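Local structure of uncharacterized protein (Thermotoga maritima, 1VMJ) at the interface of chains A and B. The protein is a member of the YjbQ (UPF0047) family and a putative thiamin phosphate synthase, found with a bound sodium ion in a three-copy assembly. Coordinates in Å, arbitrary orientation; residue numbers count along the deposited sequence, not the author numbering. Chains: chain A/B, hypothetical protein TM0723.

The interface of chains A and B. Residues chain A 113-116; chain B 52, 112-113, 115.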
loop_
_atom_site.group_PDB
_atom_site.type_symbol
_atom_site.label_atom_id
_atom_site.label_comp_id
_atom_site.label_asym_id
_atom_site.label_seq_id
_atom_site.Cartn_x
_atom_site.Cartn_y
_atom_site.Cartn_z
ATOM N N GLU A 113 3.390 0.910 4.863
ATOM C CA GLU A 113 2.633 1.874 5.643
ATOM C C GLU A 113 1.167 1.474 5.738
ATOM O O GLU A 113 0.669 0.672 4.944
ATOM C CB GLU A 113 2.774 3.284 5.056
ATOM C CG GLU A 113 1.927 3.477 3.810
ATOM C CD GLU A 113 2.576 4.093 2.539
ATOM O OE1 GLU A 113 3.797 4.027 2.268
ATOM O OE2 GLU A 113 1.774 4.630 1.738
ATOM N N VAL A 114 0.514 2.020 6.751
ATOM C CA VAL A 114 -0.938 2.099 6.797
ATOM C C VAL A 114 -1.318 3.554 6.959
ATOM O O VAL A 114 -0.573 4.351 7.569
ATOM C CB VAL A 114 -1.550 1.258 7.946
ATOM C CG1 VAL A 114 -1.183 -0.214 7.731
ATOM C CG2 VAL A 114 -1.078 1.736 9.313
ATOM N N VAL A 115 -2.490 3.890 6.425
ATOM C CA VAL A 115 -3.106 5.171 6.665
ATOM C C VAL A 115 -4.476 4.880 7.258
ATOM O O VAL A 115 -5.235 4.073 6.716
ATOM C CB VAL A 115 -3.234 6.004 5.379
ATOM C CG1 VAL A 115 -3.917 7.328 5.676
ATOM C CG2 VAL A 115 -1.852 6.224 4.763
ATOM N N ILE A 116 -4.756 5.499 8.395
ATOM C CA ILE A 116 -5.914 5.203 9.196
ATOM C C ILE A 116 -6.685 6.471 9.497
ATOM O O ILE A 116 -6.089 7.496 9.876
ATOM C CB ILE A 116 -5.492 4.525 10.531
ATOM C CG1 ILE A 116 -4.682 3.256 10.286
ATOM C CG2 ILE A 116 -6.712 4.237 11.385
ATOM C CD1 ILE A 116 -4.087 2.713 11.496
ATOM N N LEU B 52 -8.912 8.892 1.858
ATOM C CA LEU B 52 -8.562 7.524 2.175
ATOM C C LEU B 52 -9.791 6.669 1.951
ATOM O O LEU B 52 -10.869 6.997 2.391
ATOM C CB LEU B 52 -8.175 7.456 3.644
ATOM C CG LEU B 52 -8.040 6.075 4.285
ATOM C CD1 LEU B 52 -6.867 5.328 3.728
ATOM C CD2 LEU B 52 -7.939 6.128 5.778
ATOM N N ARG B 112 -4.780 -2.989 1.360
ATOM C CA ARG B 112 -5.881 -2.578 2.201
ATOM C C ARG B 112 -6.613 -1.317 1.757
ATOM O O ARG B 112 -7.805 -1.191 1.972
ATOM C CB ARG B 112 -5.337 -2.358 3.623
ATOM C CG ARG B 112 -6.319 -1.673 4.570
ATOM C CD ARG B 112 -5.704 -1.480 5.932
ATOM N NE ARG B 112 -6.581 -0.818 6.867
ATOM C CZ ARG B 112 -6.613 0.490 7.058
ATOM N NH1 ARG B 112 -5.833 1.295 6.363
ATOM N NH2 ARG B 112 -7.391 0.988 8.008
ATOM N N GLU B 113 -5.863 -0.361 1.210
ATOM C CA GLU B 113 -6.331 1.009 1.092
ATOM C C GLU B 113 -5.802 1.662 -0.177
ATOM O O GLU B 113 -4.827 1.203 -0.776
ATOM C CB GLU B 113 -5.939 1.830 2.328
ATOM C CG GLU B 113 -4.472 2.224 2.317
ATOM C CD GLU B 113 -3.612 1.980 3.588
ATOM O OE1 GLU B 113 -3.852 1.096 4.443
ATOM O OE2 GLU B 113 -2.591 2.701 3.687
ATOM N N VAL B 115 -5.108 5.921 -1.211
ATOM C CA VAL B 115 -5.159 7.313 -0.842
ATOM C C VAL B 115 -5.131 8.100 -2.143
ATOM O O VAL B 115 -4.280 7.859 -3.003
ATOM C CB VAL B 115 -3.985 7.717 0.065
ATOM C CG1 VAL B 115 -4.064 9.197 0.399
ATOM C CG2 VAL B 115 -3.993 6.865 1.334
HETATM O O HOH W 1 -1.875 -1.030 4.342
HETATM O O HOH W 2 -1.220 4.320 1.578
#
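A:Val115 on strand 113-119 of chain A meets B:Glu113 and B:Arg112, which offer its two backbone polar atoms a partner each. The carboxylate oxygen OE2 of B:Glu113 takes a weak hydrogen bond from A:Val115 N at 3.0 Å, the glutamate side chain crossing that of the valine at about a right angle. B:Arg112 runs extended from CG to NE, and its NH1 donates to A:Val115 O at 2.9 Å (158° at H); this oxygen lies at the edge of the guanidinium, in its plane, though NH1 sits tilted from the carbonyl plane. The same NH1 forms a salt bridge with B:Glu113 OE1 at 2.8 Å, reaching that oxygen from above the carboxylate plane, which probably limits the acid's rotation. Followed outward, A:Val115 CB lies 3.8 Å from B:Glu113 OE2 and passes B:Leu52 CD1 at 4.0 Å, the valine and leucine side chains running past each other in opposite directions. CG1, anti to the backbone N (chi1 179°), stays beside both leucine methyls, while CG2 lies by B:Glu113 OE2 and points tip to tip at B:Val115 CG2, 4.1 Å away. Water 2 joins A:Glu113 OE2 to B:Glu113 OE2, and may ease the likely repulsion of the carboxylates; water 1 links A:Glu113 O to B:Glu113 OE1. With an alanine at B:Arg112, A:Val115 O would be likely to lose its cross-chain donor and B:Glu113 OE1 its salt-bridge mate. The patch holds one strand start against chain B, possibly supporting the deposited trimer.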